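PDB 7A0M: TSC1 N-terminal domain from Chaetomium thermophilum, which probably binds lysosomal phosphoinositides as part of TSC1, helping to bring the TSC complex to the lysosome, where it regulates mTORC1. Local coordinates for residues G50-W61 against F75-L86; R373-N381 against A407-D415. All coordinates share one frame; numbering follows the deposited sequence.

Contact 1. Residues G50-W61 against F75-L86; sequences GDRLNDELLAIW and FVAVLRQLRPGL
Phe-75 and Trp-61 meet where helix 69-81 runs back antiparallel along helix 45-65. From CB, which points toward the facing helix, the Phe-75 side chain extends with CG anti to the backbone N (chi1 -177°), carrying the ring across to the neighbouring backbone. CG is 4.0 Å from Trp-61 CE3, and CD2 and CE2 both close to 3.5 Å of the same atom, which sits over one face of the phenyl ring, offset toward the rim, with the ring planes inclined at 46°. At the tip, CZ comes within 3.9 Å of Leu-57 O, with CE1 beside it and only loosely near Leu-57 CD2. An alanine here is likely to open a gap and deprive the Trp-61 indole of this neighbour. Farther along, Leu-57 CD1 lies between Leu-79 CD1 at 3.9 Å and Leu-86 CD2 at 3.8 Å; branched leucines suit segment axes that come no closer than 12.2 Å. Leu-53 instead divides its methyls, CD1 toward Leu-82 CD1 and CD2 toward Gly-85 O. Away from the helix connection, the backbones close in at Gly-50, where a side chain would collide with Leu-86 O. This antiparallel helical hairpin is consistent with the repeating helix pairs of an alpha-solenoid.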
# COMPACT_ATOMS: atom_id res chain seq x y z
N GLY B 50 -48.56 -25.16 -41.53
CA GLY B 50 -48.44 -24.66 -40.17
C GLY B 50 -49.71 -23.98 -39.69
O GLY B 50 -50.05 -24.07 -38.51
N ASP B 51 -50.42 -23.31 -40.59
CA ASP B 51 -51.64 -22.61 -40.20
C ASP B 51 -52.73 -23.59 -39.77
O ASP B 51 -53.39 -23.38 -38.75
CB ASP B 51 -52.14 -21.74 -41.36
CG ASP B 51 -51.17 -20.62 -41.72
OD1 ASP B 51 -49.97 -20.73 -41.36
OD2 ASP B 51 -51.61 -19.64 -42.36
N ARG B 52 -52.91 -24.67 -40.53
CA ARG B 52 -53.92 -25.66 -40.17
C ARG B 52 -53.55 -26.42 -38.90
O ARG B 52 -54.43 -26.79 -38.12
CB ARG B 52 -54.13 -26.64 -41.33
CG ARG B 52 -54.65 -25.98 -42.60
CD ARG B 52 -54.83 -26.98 -43.73
NE ARG B 52 -55.35 -26.35 -44.93
CZ ARG B 52 -55.55 -26.98 -46.09
NH1 ARG B 52 -55.26 -28.27 -46.19
NH2 ARG B 52 -56.03 -26.32 -47.13
N LEU B 53 -52.25 -26.65 -38.67
CA LEU B 53 -51.82 -27.28 -37.43
C LEU B 53 -52.14 -26.41 -36.22
O LEU B 53 -52.59 -26.91 -35.19
CB LEU B 53 -50.32 -27.58 -37.48
CG LEU B 53 -49.67 -28.10 -36.20
CD1 LEU B 53 -50.32 -29.40 -35.76
CD2 LEU B 53 -48.18 -28.29 -36.39
N ASN B 54 -51.90 -25.10 -36.34
CA ASN B 54 -52.20 -24.17 -35.25
C ASN B 54 -53.70 -24.16 -34.94
O ASN B 54 -54.10 -24.22 -33.77
CB ASN B 54 -51.71 -22.76 -35.61
CG ASN B 54 -50.21 -22.57 -35.36
OD1 ASN B 54 -49.41 -22.49 -36.30
ND2 ASN B 54 -49.83 -22.50 -34.09
N ASP B 55 -54.54 -24.07 -35.97
CA ASP B 55 -55.98 -24.04 -35.75
C ASP B 55 -56.46 -25.30 -35.03
O ASP B 55 -57.33 -25.23 -34.16
CB ASP B 55 -56.73 -23.88 -37.08
CG ASP B 55 -56.43 -22.55 -37.75
OD1 ASP B 55 -55.60 -21.79 -37.22
OD2 ASP B 55 -57.03 -22.27 -38.81
N GLU B 56 -55.89 -26.45 -35.38
CA GLU B 56 -56.26 -27.69 -34.71
C GLU B 56 -55.74 -27.73 -33.28
O GLU B 56 -56.47 -28.14 -32.36
CB GLU B 56 -55.74 -28.89 -35.50
CG GLU B 56 -56.16 -30.22 -34.91
CD GLU B 56 -57.66 -30.43 -34.99
OE1 GLU B 56 -58.30 -29.79 -35.85
OE2 GLU B 56 -58.19 -31.23 -34.20
N LEU B 57 -54.49 -27.31 -33.06
CA LEU B 57 -53.95 -27.27 -31.71
C LEU B 57 -54.75 -26.33 -30.80
O LEU B 57 -54.96 -26.64 -29.63
CB LEU B 57 -52.48 -26.86 -31.74
CG LEU B 57 -51.48 -27.89 -32.27
CD1 LEU B 57 -50.08 -27.30 -32.34
CD2 LEU B 57 -51.49 -29.13 -31.39
N LEU B 58 -55.17 -25.19 -31.33
CA LEU B 58 -56.04 -24.30 -30.58
C LEU B 58 -57.35 -24.99 -30.20
O LEU B 58 -57.84 -24.85 -29.07
CB LEU B 58 -56.33 -23.03 -31.39
CG LEU B 58 -57.05 -21.91 -30.65
CD1 LEU B 58 -56.28 -21.52 -29.38
CD2 LEU B 58 -57.26 -20.68 -31.53
N ALA B 59 -57.93 -25.74 -31.14
CA ALA B 59 -59.20 -26.43 -30.89
C ALA B 59 -59.05 -27.45 -29.78
O ALA B 59 -59.91 -27.55 -28.89
CB ALA B 59 -59.71 -27.10 -32.16
N ILE B 60 -57.98 -28.25 -29.82
CA ILE B 60 -57.75 -29.25 -28.77
C ILE B 60 -57.62 -28.57 -27.42
O ILE B 60 -58.20 -29.01 -26.42
CB ILE B 60 -56.49 -30.08 -29.10
CG1 ILE B 60 -56.70 -30.94 -30.35
CG2 ILE B 60 -56.10 -30.95 -27.93
CD1 ILE B 60 -55.44 -31.60 -30.85
N TRP B 61 -56.85 -27.48 -27.37
CA TRP B 61 -56.66 -26.74 -26.13
C TRP B 61 -57.99 -26.23 -25.57
O TRP B 61 -58.25 -26.34 -24.37
CB TRP B 61 -55.69 -25.58 -26.38
CG TRP B 61 -55.50 -24.66 -25.20
CD1 TRP B 61 -56.11 -23.45 -25.00
CD2 TRP B 61 -54.64 -24.87 -24.08
NE1 TRP B 61 -55.67 -22.90 -23.82
CE2 TRP B 61 -54.77 -23.76 -23.24
CE3 TRP B 61 -53.77 -25.90 -23.71
CZ2 TRP B 61 -54.07 -23.64 -22.04
CZ3 TRP B 61 -53.08 -25.79 -22.52
CH2 TRP B 61 -53.23 -24.67 -21.69
N PHE B 75 -49.93 -31.78 -23.01
CA PHE B 75 -50.08 -30.86 -24.13
C PHE B 75 -48.77 -30.15 -24.45
O PHE B 75 -48.46 -29.91 -25.63
CB PHE B 75 -51.18 -29.84 -23.84
CG PHE B 75 -51.46 -28.91 -24.98
CD1 PHE B 75 -52.24 -29.31 -26.05
CD2 PHE B 75 -50.96 -27.61 -24.97
CE1 PHE B 75 -52.50 -28.45 -27.10
CE2 PHE B 75 -51.22 -26.75 -26.01
CZ PHE B 75 -52.00 -27.17 -27.08
N VAL B 76 -47.99 -29.80 -23.43
CA VAL B 76 -46.71 -29.14 -23.68
C VAL B 76 -45.76 -30.09 -24.39
O VAL B 76 -45.02 -29.68 -25.30
CB VAL B 76 -46.11 -28.62 -22.36
CG1 VAL B 76 -44.71 -28.07 -22.59
CG2 VAL B 76 -46.99 -27.55 -21.76
N ALA B 77 -45.77 -31.37 -24.02
CA ALA B 77 -44.93 -32.35 -24.70
C ALA B 77 -45.29 -32.45 -26.18
O ALA B 77 -44.40 -32.55 -27.03
CB ALA B 77 -45.06 -33.72 -24.02
N VAL B 78 -46.58 -32.42 -26.49
CA VAL B 78 -47.01 -32.42 -27.89
C VAL B 78 -46.58 -31.13 -28.58
O VAL B 78 -46.13 -31.15 -29.73
CB VAL B 78 -48.53 -32.61 -27.98
CG1 VAL B 78 -48.95 -32.77 -29.41
CG2 VAL B 78 -48.96 -33.80 -27.16
N LEU B 79 -46.72 -30.00 -27.89
CA LEU B 79 -46.36 -28.72 -28.49
C LEU B 79 -44.86 -28.62 -28.73
O LEU B 79 -44.43 -27.96 -29.69
CB LEU B 79 -46.84 -27.58 -27.59
CG LEU B 79 -46.89 -26.19 -28.21
CD1 LEU B 79 -47.68 -26.21 -29.50
CD2 LEU B 79 -47.54 -25.25 -27.22
N ARG B 80 -44.04 -29.26 -27.89
CA ARG B 80 -42.60 -29.25 -28.10
C ARG B 80 -42.22 -30.00 -29.37
O ARG B 80 -41.40 -29.53 -30.16
CB ARG B 80 -41.88 -29.84 -26.89
CG ARG B 80 -42.02 -28.99 -25.63
CD ARG B 80 -41.46 -29.68 -24.39
NE ARG B 80 -40.10 -30.16 -24.59
CZ ARG B 80 -39.48 -30.99 -23.76
NH1 ARG B 80 -40.10 -31.44 -22.67
NH2 ARG B 80 -38.24 -31.38 -24.01
N GLN B 81 -42.81 -31.18 -29.58
CA GLN B 81 -42.46 -31.98 -30.75
C GLN B 81 -42.97 -31.37 -32.04
O GLN B 81 -42.32 -31.49 -33.09
CB GLN B 81 -43.00 -33.40 -30.59
CG GLN B 81 -42.52 -34.12 -29.35
CD GLN B 81 -43.08 -35.52 -29.27
OE1 GLN B 81 -43.40 -36.12 -30.30
NE2 GLN B 81 -43.20 -36.06 -28.06
N LEU B 82 -44.13 -30.71 -32.01
CA LEU B 82 -44.72 -30.11 -33.19
C LEU B 82 -44.25 -28.68 -33.43
O LEU B 82 -44.70 -28.05 -34.39
CB LEU B 82 -46.25 -30.13 -33.09
CG LEU B 82 -46.94 -31.46 -33.40
CD1 LEU B 82 -48.42 -31.38 -33.09
CD2 LEU B 82 -46.71 -31.85 -34.86
N ARG B 83 -43.36 -28.17 -32.57
CA ARG B 83 -42.85 -26.81 -32.74
C ARG B 83 -42.22 -26.53 -34.10
O ARG B 83 -42.49 -25.46 -34.66
CB ARG B 83 -41.84 -26.51 -31.62
CG ARG B 83 -41.26 -25.12 -31.66
CD ARG B 83 -40.26 -24.93 -30.54
NE ARG B 83 -39.16 -25.88 -30.66
CZ ARG B 83 -38.12 -25.73 -31.46
NH1 ARG B 83 -38.02 -24.66 -32.23
NH2 ARG B 83 -37.17 -26.66 -31.50
N PRO B 84 -41.38 -27.40 -34.68
CA PRO B 84 -40.81 -27.07 -36.00
C PRO B 84 -41.86 -26.91 -37.08
O PRO B 84 -41.64 -26.15 -38.03
CB PRO B 84 -39.89 -28.27 -36.29
CG PRO B 84 -39.55 -28.82 -34.96
CD PRO B 84 -40.79 -28.64 -34.13
N GLY B 85 -43.00 -27.59 -36.96
CA GLY B 85 -44.04 -27.50 -37.95
C GLY B 85 -45.06 -26.40 -37.75
O GLY B 85 -46.02 -26.33 -38.52
N LEU B 86 -44.88 -25.53 -36.75
CA LEU B 86 -45.85 -24.47 -36.51
C LEU B 86 -45.75 -23.38 -37.56
O LEU B 86 -46.76 -22.73 -37.89
CB LEU B 86 -45.66 -23.87 -35.12
CG LEU B 86 -45.97 -24.77 -33.93
CD1 LEU B 86 -45.60 -24.08 -32.63
CD2 LEU B 86 -47.44 -25.14 -33.94

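Contact 2. Residues R373-N381 against A407-D415; sequences RKQHLLHPN and ADCMALVVD
Leu-377 and Gln-375 join their backbones to 407-415 through two nearly straight hydrogen bonds. Val-414 N donates to Gln-375 O at 2.7 Å, approaching 33° out of the carbonyl plane, and Leu-377 N donates to Leu-412 O at 2.8 Å, in the carbonyl plane of Leu-412. Between them His-376 and Val-413 form the non-hydrogen-bonded pair, where weaker CA-H...O contacts give each acceptor a second partner: His-376 CA lies 3.1 Å from Leu-412 O, and Val-413 CA approaches Gln-375 O. Their side chains lie alongside, pointing the same way, with Val-413 CG2 3.9 Å from His-376 NE2, which is hydrogen-bonded to Thr-328. Leu-377 packs CD2 against Val-414 CG2. Leu-412 forks at its tip: CD1 meets His-379 CD2 at 3.4 Å, and CD2 reaches Pro-380 CD at 4.1 Å. Histidine suits this buried site because both ring nitrogens are used, ND1 accepting from Asn-381 N in the ring plane and NE2 bonding to Gly-332 O, which fixes the ring's rotation. Leu-378 O is hydrogen-bonded to Arg-373 NH1 of the second subunit. A single antiparallel beta bridge thus joins the loop after helix 357-373 to the residues after helix 402-410, in a domain without regular strands.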
# COMPACT_ATOMS: atom_id res chain seq x y z
N ARG B 373 -6.52 3.95 2.16
CA ARG B 373 -5.13 4.05 1.73
C ARG B 373 -4.27 3.01 2.43
O ARG B 373 -3.40 2.39 1.80
CB ARG B 373 -4.59 5.46 1.99
CG ARG B 373 -3.15 5.65 1.55
CD ARG B 373 -2.58 6.97 2.04
NE ARG B 373 -2.53 7.04 3.50
CZ ARG B 373 -1.63 6.43 4.26
NH1 ARG B 373 -0.68 5.69 3.70
NH2 ARG B 373 -1.66 6.57 5.58
N LYS B 374 -4.49 2.81 3.72
CA LYS B 374 -3.73 1.85 4.51
C LYS B 374 -4.08 0.40 4.17
O LYS B 374 -3.53 -0.51 4.79
CB LYS B 374 -3.99 2.09 6.00
CG LYS B 374 -3.58 3.47 6.49
CD LYS B 374 -3.83 3.60 7.98
CE LYS B 374 -3.59 5.02 8.47
NZ LYS B 374 -3.96 5.19 9.90
N GLN B 375 -4.98 0.18 3.21
CA GLN B 375 -5.37 -1.16 2.79
C GLN B 375 -4.84 -1.54 1.41
O GLN B 375 -5.07 -2.67 0.97
CB GLN B 375 -6.89 -1.29 2.79
CG GLN B 375 -7.54 -1.31 4.17
CD GLN B 375 -9.06 -1.31 4.08
OE1 GLN B 375 -9.63 -1.18 3.00
NE2 GLN B 375 -9.71 -1.47 5.23
N HIS B 376 -4.15 -0.64 0.72
CA HIS B 376 -3.79 -0.87 -0.67
C HIS B 376 -2.31 -0.61 -0.91
O HIS B 376 -1.75 0.39 -0.44
CB HIS B 376 -4.63 0.00 -1.60
CG HIS B 376 -6.06 -0.42 -1.68
ND1 HIS B 376 -6.99 -0.10 -0.71
CD2 HIS B 376 -6.73 -1.15 -2.61
CE1 HIS B 376 -8.16 -0.61 -1.04
NE2 HIS B 376 -8.03 -1.25 -2.19
N LEU B 377 -1.68 -1.52 -1.64
CA LEU B 377 -0.29 -1.38 -2.05
C LEU B 377 -0.15 -0.29 -3.11
O LEU B 377 -1.12 0.14 -3.73
CB LEU B 377 0.25 -2.70 -2.59
CG LEU B 377 0.21 -3.91 -1.65
CD1 LEU B 377 0.36 -5.20 -2.45
CD2 LEU B 377 1.29 -3.80 -0.59
N LEU B 378 1.09 0.16 -3.31
CA LEU B 378 1.39 1.07 -4.40
C LEU B 378 1.04 0.42 -5.74
O LEU B 378 1.42 -0.73 -6.00
CB LEU B 378 2.86 1.47 -4.38
CG LEU B 378 3.32 2.44 -5.47
CD1 LEU B 378 2.66 3.80 -5.30
CD2 LEU B 378 4.83 2.57 -5.48
N HIS B 379 0.32 1.16 -6.58
CA HIS B 379 -0.16 0.63 -7.85
C HIS B 379 0.95 0.67 -8.89
O HIS B 379 1.71 1.63 -8.95
CB HIS B 379 -1.37 1.43 -8.33
CG HIS B 379 -2.19 0.73 -9.36
ND1 HIS B 379 -1.77 0.56 -10.66
CD2 HIS B 379 -3.42 0.16 -9.29
CE1 HIS B 379 -2.70 -0.09 -11.35
NE2 HIS B 379 -3.71 -0.34 -10.53
N PRO B 380 1.07 -0.37 -9.73
CA PRO B 380 2.10 -0.35 -10.78
C PRO B 380 1.94 0.79 -11.77
O PRO B 380 2.93 1.15 -12.43
CB PRO B 380 1.93 -1.72 -11.47
CG PRO B 380 1.20 -2.57 -10.49
CD PRO B 380 0.34 -1.65 -9.68
N ASN B 381 0.74 1.36 -11.91
CA ASN B 381 0.55 2.48 -12.83
C ASN B 381 1.44 3.66 -12.47
O ASN B 381 1.83 4.44 -13.35
CB ASN B 381 -0.92 2.91 -12.84
CG ASN B 381 -1.77 2.01 -13.71
OD1 ASN B 381 -1.41 0.87 -13.99
ND2 ASN B 381 -2.91 2.53 -14.14
N ALA B 407 -8.80 -10.13 -10.19
CA ALA B 407 -7.68 -10.71 -9.44
C ALA B 407 -6.55 -9.71 -9.26
O ALA B 407 -5.97 -9.62 -8.18
CB ALA B 407 -7.18 -11.97 -10.15
N ASP B 408 -6.21 -8.96 -10.32
CA ASP B 408 -5.17 -7.95 -10.20
C ASP B 408 -5.57 -6.85 -9.21
O ASP B 408 -4.73 -6.34 -8.47
CB ASP B 408 -4.85 -7.35 -11.57
CG ASP B 408 -4.13 -8.33 -12.47
OD1 ASP B 408 -3.41 -9.21 -11.94
OD2 ASP B 408 -4.27 -8.23 -13.71
N CYS B 409 -6.85 -6.48 -9.19
CA CYS B 409 -7.31 -5.48 -8.23
C CYS B 409 -7.23 -6.01 -6.80
O CYS B 409 -6.95 -5.24 -5.87
CB CYS B 409 -8.74 -5.05 -8.55
SG CYS B 409 -8.92 -4.07 -10.06
N MSE B 410 -7.47 -7.30 -6.60
CA MSE B 410 -7.40 -7.90 -5.28
C MSE B 410 -5.96 -8.04 -4.80
O MSE B 410 -5.69 -8.00 -3.60
CB MSE B 410 -8.10 -9.26 -5.27
CG MSE B 410 -9.60 -9.18 -5.51
SE MSE B 410 -10.50 -8.10 -4.15
CE MSE B 410 -12.01 -7.48 -5.22
N ALA B 411 -5.03 -8.20 -5.75
CA ALA B 411 -3.62 -8.32 -5.40
C ALA B 411 -3.07 -7.05 -4.76
O ALA B 411 -1.99 -7.09 -4.17
CB ALA B 411 -2.80 -8.68 -6.64
N LEU B 412 -3.78 -5.93 -4.87
CA LEU B 412 -3.38 -4.68 -4.26
C LEU B 412 -3.90 -4.53 -2.83
O LEU B 412 -3.45 -3.62 -2.12
CB LEU B 412 -3.88 -3.50 -5.10
CG LEU B 412 -3.36 -3.46 -6.54
CD1 LEU B 412 -4.20 -2.51 -7.38
CD2 LEU B 412 -1.90 -3.07 -6.58
N VAL B 413 -4.81 -5.39 -2.40
CA VAL B 413 -5.48 -5.25 -1.11
C VAL B 413 -4.66 -5.95 -0.04
O VAL B 413 -4.25 -7.10 -0.20
CB VAL B 413 -6.90 -5.82 -1.17
CG1 VAL B 413 -7.58 -5.71 0.20
CG2 VAL B 413 -7.72 -5.11 -2.23
N VAL B 414 -4.42 -5.24 1.07
CA VAL B 414 -3.69 -5.79 2.21
C VAL B 414 -4.72 -6.34 3.19
O VAL B 414 -5.39 -5.57 3.88
CB VAL B 414 -2.80 -4.73 2.87
CG1 VAL B 414 -1.94 -5.36 3.96
CG2 VAL B 414 -1.93 -4.04 1.83
N ASP B 415 -4.85 -7.66 3.25
CA ASP B 415 -5.80 -8.29 4.15
C ASP B 415 -5.28 -9.62 4.69
O ASP B 415 -5.69 -10.07 5.76
CB ASP B 415 -7.15 -8.50 3.43
CG ASP B 415 -7.02 -9.33 2.16
OD1 ASP B 415 -5.88 -9.69 1.79
OD2 ASP B 415 -8.06 -9.61 1.54

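In the fold
Contacts 1 and 2 lie on opposite sides of the chain's centre, with their own centres 59 Å apart and nearest atoms about 39 Å apart. They follow in series and use different elements: helices 45-65 and 69-81 in contact 1, the loop after helix 357-373 and the end of helix 402-410 in contact 2. The touching residues of contact 1 are all buried, between helix 45-65 and helix 69-81 with the residues that follow it, and apolar side chains do most of the work. Contact 2 is only partly buried and mostly loop or turn; there, backbone groups pair across the gap and histidines find polar partners. Of the two, contact 2 is the one touched by the second subunit.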